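Local atomic coordinates of aerobactin synthase IucC (Klebsiella pneumoniae, PDB entry 6CN7), a protein that completes assembly of the siderophore aerobactin by joining a second N-acetyl-N-hydroxylysine to N-citryl-N-acetyl-N-hydroxylysine, probably at the expense of ATP. Residues Q401-V406 and R506-L511; T372-D377 and L491-P496. The protein carries 5 engineered substitutions. One frame throughout, in Å; residues are numbered along the deposited sequence.

Interaction 1. Residues Q401-V406 and R506-L511; sequences QLFRVV and RRFYQL
Phe403 and Phe508 form a buried aromatic contact between helices 395-417 and 505-521, in the helical part of the FhuF-like region of this NIS synthetase family member. Phe403 bridges the gap almost alone; the nearest CA pair, Phe403 and Leu511, stands 8.3 Å apart. Its CG lies anti to the carbonyl carbon (chi1 -64°), which sends the ring out toward the other helix. The arrangement is a T-shaped (edge-to-face) pair: the CZ corner of Phe403 meets the face of Phe508 near its rim, 3.6 Å from Phe508 CZ, with the ring planes at 79° and the centroids 5.3 Å apart. Beside that corner, Phe403 CE2 lies 3.7 Å from Phe508 O and 4.0 Å from Leu511 CB. Leu512 and Val515 extend this wall beside Phe403, while Phe508 and Leu511 also rest on Leu399, one turn earlier on helix 395-417. Within helix 505-521, Arg507 NH1 donates a nearly straight bond (3.2 Å) to Gln510 OE1, approaching from above the carbonyl plane. Leu511 CD1 lies against the Arg507 guanidinium face, and a salt bridge from Arg507 NE to Glu396 reaches back to helix 395-417.

Interaction 2. Residues T372-D377 and L491-P496; sequences TLMECD and LRFVSP
Met374 and Val494 bring a loop unusually close to a helix, their CA atoms only 5.3 Å apart, at a kink in helix 475-499. Here the backbone N of Phe493 lacks a bond to the preceding turn, as does the N of Pro496, whose ring leaves no N-H to donate; Leu491 O accepts from both Val494 N and Ser495 N. Residues 372-374 form the end of a 3-10 segment after strand 366-369, and the Met374 side chain runs from it, extended beyond CG, across the helix surface. Its SD lies 3.9 Å from Phe493 CB, and its CG lies 4.1 Å from Val494 CG2, the Met374 and Val494 side chains meeting at about a right angle. SD is also 5.2 Å from the Phe493 ring centroid, an oblique Met-aromatic contact, 48° off the ring normal. That ring meets Trp59 edge-to-face. Val494 turns both methyls to the loop, CG1 and CG2 each 4.0 Å from Leu373 O, and also packs on Ile384. Glu375 turns away to pair with Arg115; Arg492, salt-bridged to Glu22, lays its guanidinium against the far end of the Phe493 ring and on Trp59. No hydrogen bond or salt bridge joins the segments, so their fit depends on shape and dispersion.

From the N terminus the chain passes 372-377, then helix 395-417 with 401-406, and only later the consecutive helices 475-499 and 505-521. Interaction 2 closes its loop at 491-496 and interaction 1 at 506-511, so the two loops cross: the loop of interaction 2 opens first and closes first, while that of interaction 1 is still open. Interaction 2 ties the last part of the IucA/IucC family region to the FhuF-like region, whereas interaction 1 joins two helices within the latter. Their centres are 14 Å apart, but the two contacts touch. Leu402 packs on Leu373, Phe508 lies against Ser495, and Tyr509 OH and Ser495 OG, 3.0 Å apart, probably share a hydrogen bond.

Interaction 1. Residues Q401-V406 and R506-L511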
ATOM      1  N   GLN A 401       2.850  17.733 -44.475  1.00 47.15           N
ATOM      2  CA  GLN A 401       4.094  17.191 -43.937  1.00 47.44           C
ATOM      3  C   GLN A 401       3.818  16.219 -42.796  1.00 49.33           C
ATOM      4  O   GLN A 401       4.417  15.139 -42.729  1.00 45.48           O
ATOM      5  CB  GLN A 401       4.995  18.334 -43.469  1.00 46.23           C
ATOM      6  CG  GLN A 401       6.358  17.897 -42.950  1.00 47.81           C
ATOM      7  CD  GLN A 401       7.232  17.312 -44.035  1.00 47.54           C
ATOM      8  OE1 GLN A 401       6.912  17.391 -45.223  1.00 53.67           O
ATOM      9  NE2 GLN A 401       8.349  16.719 -43.633  1.00 43.23           N
ATOM     10  N   LEU A 402       2.910  16.584 -41.886  1.00 46.41           N
ATOM     11  CA  LEU A 402       2.570  15.698 -40.777  1.00 47.95           C
ATOM     12  C   LEU A 402       2.031  14.365 -41.281  1.00 47.96           C
ATOM     13  O   LEU A 402       2.379  13.304 -40.748  1.00 43.64           O
ATOM     14  CB  LEU A 402       1.545  16.373 -39.863  1.00 47.42           C
ATOM     15  CG  LEU A 402       1.007  15.539 -38.694  1.00 47.72           C
ATOM     16  CD1 LEU A 402       2.105  15.247 -37.681  1.00 50.13           C
ATOM     17  CD2 LEU A 402      -0.159  16.249 -38.032  1.00 46.58           C
ATOM     18  N   PHE A 403       1.175  14.398 -42.305  1.00 49.18           N
ATOM     19  CA  PHE A 403       0.568  13.167 -42.799  1.00 46.41           C
ATOM     20  C   PHE A 403       1.592  12.282 -43.499  1.00 45.84           C
ATOM     21  O   PHE A 403       1.537  11.051 -43.385  1.00 46.73           O
ATOM     22  CB  PHE A 403      -0.588  13.501 -43.743  1.00 43.85           C
ATOM     23  CG  PHE A 403      -1.731  14.225 -43.079  1.00 42.45           C
ATOM     24  CD1 PHE A 403      -2.020  14.027 -41.737  1.00 43.63           C
ATOM     25  CD2 PHE A 403      -2.520  15.102 -43.801  1.00 47.17           C
ATOM     26  CE1 PHE A 403      -3.071  14.690 -41.133  1.00 44.19           C
ATOM     27  CE2 PHE A 403      -3.573  15.768 -43.201  1.00 48.47           C
ATOM     28  CZ  PHE A 403      -3.848  15.561 -41.866  1.00 47.08           C
ATOM     29  N   ARG A 404       2.531  12.885 -44.230  1.00 48.82           N
ATOM     30  CA  ARG A 404       3.574  12.095 -44.878  1.00 49.11           C
ATOM     31  C   ARG A 404       4.528  11.491 -43.856  1.00 46.80           C
ATOM     32  O   ARG A 404       5.107  10.425 -44.101  1.00 46.33           O
ATOM     33  CB  ARG A 404       4.344  12.961 -45.875  1.00 49.86           C
ATOM     34  CG  ARG A 404       3.481  13.592 -46.960  1.00 51.64           C
ATOM     35  CD  ARG A 404       4.261  14.652 -47.725  1.00 50.24           C
ATOM     36  NE  ARG A 404       5.319  14.056 -48.530  1.00 51.78           N
ATOM     37  CZ  ARG A 404       6.382  14.709 -48.987  1.00 52.89           C
ATOM     38  NH1 ARG A 404       6.556  15.997 -48.714  1.00 54.60           N
ATOM     39  NH2 ARG A 404       7.281  14.064 -49.716  1.00 51.40           N
ATOM     40  N   VAL A 405       4.695  12.147 -42.708  1.00 46.74           N
ATOM     41  CA  VAL A 405       5.627  11.668 -41.690  1.00 46.32           C
ATOM     42  C   VAL A 405       5.019  10.529 -40.876  1.00 42.60           C
ATOM     43  O   VAL A 405       5.720   9.597 -40.475  1.00 45.39           O
ATOM     44  CB  VAL A 405       6.047  12.844 -40.789  1.00 48.45           C
ATOM     45  CG1 VAL A 405       6.696  12.347 -39.498  1.00 52.29           C
ATOM     46  CG2 VAL A 405       7.003  13.763 -41.542  1.00 48.79           C
ATOM     47  N   VAL A 406       3.716  10.582 -40.617  1.00 44.56           N
ATOM     48  CA  VAL A 406       3.058   9.682 -39.668  1.00 46.96           C
ATOM     49  C   VAL A 406       2.296   8.570 -40.379  1.00 46.29           C
ATOM     50  O   VAL A 406       2.523   7.389 -40.119  1.00 48.44           O
ATOM     51  CB  VAL A 406       2.126  10.487 -38.734  1.00 46.84           C
ATOM     52  CG1 VAL A 406       1.383   9.552 -37.782  1.00 49.88           C
ATOM     53  CG2 VAL A 406       2.918  11.521 -37.948  1.00 46.78           C
ATOM     54  N   ARG A 506     -13.422  19.324 -43.390  1.00 53.47           N
ATOM     55  CA  ARG A 506     -13.531  18.794 -44.744  1.00 55.73           C
ATOM     56  C   ARG A 506     -12.215  18.950 -45.495  1.00 54.47           C
ATOM     57  O   ARG A 506     -11.776  18.032 -46.196  1.00 53.60           O
ATOM     58  CB  ARG A 506     -14.665  19.496 -45.488  1.00 59.76           C
ATOM     59  CG  ARG A 506     -14.876  18.982 -46.899  1.00 62.14           C
ATOM     60  CD  ARG A 506     -16.056  19.653 -47.574  1.00 65.31           C
ATOM     61  NE  ARG A 506     -16.239  19.146 -48.929  1.00 69.42           N
ATOM     62  CZ  ARG A 506     -16.821  17.988 -49.221  1.00 74.89           C
ATOM     63  NH1 ARG A 506     -17.282  17.207 -48.250  1.00 75.92           N
ATOM     64  NH2 ARG A 506     -16.940  17.607 -50.484  1.00 77.77           N
ATOM     65  N   ARG A 507     -11.568  20.108 -45.355  1.00 49.63           N
ATOM     66  CA  ARG A 507     -10.270  20.311 -45.987  1.00 51.62           C
ATOM     67  C   ARG A 507      -9.193  19.478 -45.302  1.00 50.15           C
ATOM     68  O   ARG A 507      -8.347  18.873 -45.971  1.00 44.77           O
ATOM     69  CB  ARG A 507      -9.909  21.797 -45.955  1.00 53.05           C
ATOM     70  CG  ARG A 507      -8.601  22.142 -46.642  1.00 58.26           C
ATOM     71  CD  ARG A 507      -8.645  21.796 -48.120  1.00 60.64           C
ATOM     72  NE  ARG A 507      -7.427  22.202 -48.811  1.00 58.43           N
ATOM     73  CZ  ARG A 507      -7.057  21.747 -50.004  1.00 57.99           C
ATOM     74  NH1 ARG A 507      -7.808  20.862 -50.647  1.00 58.21           N
ATOM     75  NH2 ARG A 507      -5.929  22.174 -50.551  1.00 59.44           N
ATOM     76  N   PHE A 508      -9.210  19.442 -43.968  1.00 48.73           N
ATOM     77  CA  PHE A 508      -8.255  18.638 -43.209  1.00 43.80           C
ATOM     78  C   PHE A 508      -8.134  17.232 -43.788  1.00 47.00           C
ATOM     79  O   PHE A 508      -7.029  16.751 -44.062  1.00 50.24           O
ATOM     80  CB  PHE A 508      -8.699  18.591 -41.744  1.00 41.86           C
ATOM     81  CG  PHE A 508      -7.766  17.834 -40.832  1.00 41.92           C
ATOM     82  CD1 PHE A 508      -7.818  16.451 -40.752  1.00 41.15           C
ATOM     83  CD2 PHE A 508      -6.858  18.510 -40.033  1.00 43.24           C
ATOM     84  CE1 PHE A 508      -6.972  15.758 -39.905  1.00 39.61           C
ATOM     85  CE2 PHE A 508      -6.011  17.821 -39.182  1.00 41.84           C
ATOM     86  CZ  PHE A 508      -6.070  16.445 -39.117  1.00 39.33           C
ATOM     87  N   TYR A 509      -9.268  16.559 -43.989  1.00 44.31           N
ATOM     88  CA  TYR A 509      -9.242  15.179 -44.447  1.00 45.46           C
ATOM     89  C   TYR A 509      -9.133  15.062 -45.962  1.00 48.99           C
ATOM     90  O   TYR A 509      -8.824  13.976 -46.463  1.00 47.92           O
ATOM     91  CB  TYR A 509     -10.479  14.456 -43.919  1.00 46.06           C
ATOM     92  CG  TYR A 509     -10.468  14.370 -42.409  1.00 48.46           C
ATOM     93  CD1 TYR A 509      -9.766  13.365 -41.760  1.00 47.09           C
ATOM     94  CD2 TYR A 509     -11.128  15.312 -41.634  1.00 47.30           C
ATOM     95  CE1 TYR A 509      -9.737  13.293 -40.378  1.00 49.05           C
ATOM     96  CE2 TYR A 509     -11.104  15.249 -40.255  1.00 46.85           C
ATOM     97  CZ  TYR A 509     -10.407  14.238 -39.634  1.00 47.97           C
ATOM     98  OH  TYR A 509     -10.381  14.171 -38.260  1.00 49.81           O
ATOM     99  N   GLN A 510      -9.364  16.152 -46.700  1.00 48.22           N
ATOM    100  CA  GLN A 510      -8.969  16.188 -48.106  1.00 48.72           C
ATOM    101  C   GLN A 510      -7.458  16.066 -48.242  1.00 48.97           C
ATOM    102  O   GLN A 510      -6.958  15.336 -49.107  1.00 51.35           O
ATOM    103  CB  GLN A 510      -9.449  17.483 -48.763  1.00 54.05           C
ATOM    104  CG  GLN A 510     -10.906  17.488 -49.187  1.00 59.13           C
ATOM    105  CD  GLN A 510     -11.342  18.838 -49.725  1.00 60.78           C
ATOM    106  OE1 GLN A 510     -10.631  19.834 -49.584  1.00 59.58           O
ATOM    107  NE2 GLN A 510     -12.514  18.880 -50.345  1.00 62.21           N
ATOM    108  N   LEU A 511      -6.711  16.778 -47.393  1.00 46.56           N
ATOM    109  CA  LEU A 511      -5.254  16.719 -47.444  1.00 47.23           C
ATOM    110  C   LEU A 511      -4.743  15.329 -47.086  1.00 47.57           C
ATOM    111  O   LEU A 511      -3.786  14.839 -47.696  1.00 46.87           O
ATOM    112  CB  LEU A 511      -4.655  17.765 -46.504  1.00 52.71           C
ATOM    113  CG  LEU A 511      -4.524  19.193 -47.044  1.00 61.22           C
ATOM    114  CD1 LEU A 511      -5.871  19.798 -47.363  1.00 63.51           C
ATOM    115  CD2 LEU A 511      -3.791  20.059 -46.035  1.00 65.45           C
TER

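Interaction 2. Residues T372-D377 and L491-P496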
ATOM      1  N   THR A 372       0.346  15.886 -28.136  1.00 42.99           N
ATOM      2  CA  THR A 372       0.569  17.310 -27.917  1.00 42.81           C
ATOM      3  C   THR A 372      -0.290  18.160 -28.844  1.00 42.23           C
ATOM      4  O   THR A 372      -0.721  19.253 -28.462  1.00 38.89           O
ATOM      5  CB  THR A 372       2.050  17.641 -28.118  1.00 46.19           C
ATOM      6  OG1 THR A 372       2.850  16.809 -27.267  1.00 44.13           O
ATOM      7  CG2 THR A 372       2.335  19.102 -27.799  1.00 47.82           C
ATOM      8  N   LEU A 373      -0.554  17.675 -30.058  1.00 43.97           N
ATOM      9  CA  LEU A 373      -1.334  18.426 -31.033  1.00 41.59           C
ATOM     10  C   LEU A 373      -2.818  18.479 -30.696  1.00 42.95           C
ATOM     11  O   LEU A 373      -3.576  19.123 -31.432  1.00 42.32           O
ATOM     12  CB  LEU A 373      -1.136  17.822 -32.424  1.00 38.90           C
ATOM     13  CG  LEU A 373       0.319  17.651 -32.865  1.00 37.70           C
ATOM     14  CD1 LEU A 373       0.375  17.042 -34.252  1.00 38.64           C
ATOM     15  CD2 LEU A 373       1.062  18.978 -32.833  1.00 39.58           C
ATOM     16  N   MET A 374      -3.253  17.821 -29.624  1.00 44.35           N
ATOM     17  CA  MET A 374      -4.622  17.926 -29.140  1.00 43.36           C
ATOM     18  C   MET A 374      -4.778  18.974 -28.048  1.00 44.11           C
ATOM     19  O   MET A 374      -5.890  19.153 -27.540  1.00 48.49           O
ATOM     20  CB  MET A 374      -5.097  16.580 -28.592  1.00 44.64           C
ATOM     21  CG  MET A 374      -4.860  15.398 -29.499  1.00 48.56           C
ATOM     22  SD  MET A 374      -5.267  13.864 -28.645  1.00 51.70           S
ATOM     23  CE  MET A 374      -4.727  12.699 -29.870  1.00 48.52           C
ATOM     24  N   GLU A 375      -3.703  19.659 -27.674  1.00 45.86           N
ATOM     25  CA  GLU A 375      -3.711  20.532 -26.510  1.00 45.23           C
ATOM     26  C   GLU A 375      -4.006  21.976 -26.895  1.00 46.08           C
ATOM     27  O   GLU A 375      -3.754  22.410 -28.022  1.00 46.19           O
ATOM     28  CB  GLU A 375      -2.365  20.468 -25.785  1.00 44.44           C
ATOM     29  CG  GLU A 375      -1.998  19.087 -25.267  1.00 47.62           C
ATOM     30  CD  GLU A 375      -2.867  18.644 -24.106  1.00 51.30           C
ATOM     31  OE1 GLU A 375      -3.433  19.522 -23.421  1.00 53.99           O
ATOM     32  OE2 GLU A 375      -2.986  17.417 -23.881  1.00 50.75           O
ATOM     33  N   CYS A 376      -4.554  22.716 -25.933  1.00 48.55           N
ATOM     34  CA  CYS A 376      -4.722  24.157 -26.028  1.00 50.18           C
ATOM     35  C   CYS A 376      -4.223  24.790 -24.737  1.00 49.90           C
ATOM     36  O   CYS A 376      -4.060  24.115 -23.718  1.00 49.79           O
ATOM     37  CB  CYS A 376      -6.185  24.543 -26.267  1.00 51.77           C
ATOM     38  SG  CYS A 376      -6.844  24.030 -27.860  1.00 59.55           S
ATOM     39  N   ASP A 377      -3.975  26.098 -24.784  1.00 49.04           N
ATOM     40  CA  ASP A 377      -3.510  26.805 -23.600  1.00 49.94           C
ATOM     41  C   ASP A 377      -4.698  27.382 -22.832  1.00 51.99           C
ATOM     42  O   ASP A 377      -5.861  27.187 -23.192  1.00 52.29           O
ATOM     43  CB  ASP A 377      -2.504  27.893 -23.982  1.00 54.30           C
ATOM     44  CG  ASP A 377      -3.127  29.025 -24.785  1.00 54.05           C
ATOM     45  OD1 ASP A 377      -4.371  29.083 -24.894  1.00 52.21           O
ATOM     46  OD2 ASP A 377      -2.365  29.862 -25.310  1.00 55.81           O
ATOM     47  N   LEU A 491      -6.729  11.859 -34.815  1.00 42.18           N
ATOM     48  CA  LEU A 491      -7.109  12.919 -35.743  1.00 42.14           C
ATOM     49  C   LEU A 491      -8.462  13.523 -35.391  1.00 40.27           C
ATOM     50  O   LEU A 491      -8.677  14.722 -35.606  1.00 41.91           O
ATOM     51  CB  LEU A 491      -7.123  12.381 -37.172  1.00 44.48           C
ATOM     52  CG  LEU A 491      -5.785  12.428 -37.915  1.00 49.99           C
ATOM     53  CD1 LEU A 491      -4.647  11.864 -37.074  1.00 54.69           C
ATOM     54  CD2 LEU A 491      -5.900  11.672 -39.226  1.00 46.45           C
ATOM     55  N   ARG A 492      -9.383  12.719 -34.856  1.00 39.82           N
ATOM     56  CA  ARG A 492     -10.676  13.250 -34.437  1.00 39.83           C
ATOM     57  C   ARG A 492     -10.513  14.421 -33.479  1.00 43.89           C
ATOM     58  O   ARG A 492     -11.334  15.347 -33.483  1.00 34.78           O
ATOM     59  CB  ARG A 492     -11.509  12.143 -33.783  1.00 39.41           C
ATOM     60  CG  ARG A 492     -12.793  12.627 -33.110  1.00 39.78           C
ATOM     61  CD  ARG A 492     -13.797  11.491 -32.916  1.00 41.58           C
ATOM     62  NE  ARG A 492     -13.331  10.458 -31.985  1.00 42.83           N
ATOM     63  CZ  ARG A 492     -13.692  10.362 -30.708  1.00 43.84           C
ATOM     64  NH1 ARG A 492     -14.533  11.237 -30.173  1.00 48.86           N
ATOM     65  NH2 ARG A 492     -13.215   9.379 -29.956  1.00 45.80           N
ATOM     66  N   PHE A 493      -9.460  14.406 -32.664  1.00 42.19           N
ATOM     67  CA  PHE A 493      -9.230  15.445 -31.670  1.00 39.49           C
ATOM     68  C   PHE A 493      -8.312  16.560 -32.157  1.00 41.47           C
ATOM     69  O   PHE A 493      -8.155  17.559 -31.449  1.00 44.97           O
ATOM     70  CB  PHE A 493      -8.642  14.826 -30.401  1.00 36.24           C
ATOM     71  CG  PHE A 493      -9.545  13.821 -29.749  1.00 41.41           C
ATOM     72  CD1 PHE A 493     -10.576  14.234 -28.923  1.00 41.58           C
ATOM     73  CD2 PHE A 493      -9.369  12.466 -29.966  1.00 44.56           C
ATOM     74  CE1 PHE A 493     -11.414  13.315 -28.321  1.00 43.75           C
ATOM     75  CE2 PHE A 493     -10.205  11.540 -29.368  1.00 45.94           C
ATOM     76  CZ  PHE A 493     -11.227  11.965 -28.545  1.00 44.26           C
ATOM     77  N   VAL A 494      -7.708  16.422 -33.333  1.00 43.99           N
ATOM     78  CA  VAL A 494      -6.854  17.463 -33.892  1.00 45.36           C
ATOM     79  C   VAL A 494      -7.607  18.330 -34.890  1.00 44.70           C
ATOM     80  O   VAL A 494      -7.453  19.551 -34.892  1.00 46.05           O
ATOM     81  CB  VAL A 494      -5.602  16.837 -34.543  1.00 43.76           C
ATOM     82  CG1 VAL A 494      -4.696  17.924 -35.115  1.00 44.63           C
ATOM     83  CG2 VAL A 494      -4.842  15.994 -33.533  1.00 46.75           C
ATOM     84  N   SER A 495      -8.425  17.717 -35.744  1.00 45.93           N
ATOM     85  CA  SER A 495      -9.089  18.478 -36.794  1.00 47.91           C
ATOM     86  C   SER A 495     -10.001  19.582 -36.262  1.00 47.74           C
ATOM     87  O   SER A 495     -10.110  20.618 -36.939  1.00 50.81           O
ATOM     88  CB  SER A 495      -9.870  17.522 -37.710  1.00 48.71           C
ATOM     89  OG  SER A 495     -10.927  16.875 -37.023  1.00 53.02           O
ATOM     90  N   PRO A 496     -10.665  19.449 -35.110  1.00 47.42           N
ATOM     91  CA  PRO A 496     -11.452  20.587 -34.606  1.00 46.67           C
ATOM     92  C   PRO A 496     -10.600  21.800 -34.281  1.00 45.90           C
ATOM     93  O   PRO A 496     -11.055  22.936 -34.467  1.00 44.05           O
ATOM     94  CB  PRO A 496     -12.129  20.022 -33.351  1.00 41.88           C
ATOM     95  CG  PRO A 496     -12.096  18.544 -33.524  1.00 45.25           C
ATOM     96  CD  PRO A 496     -10.818  18.265 -34.246  1.00 46.53           C
TER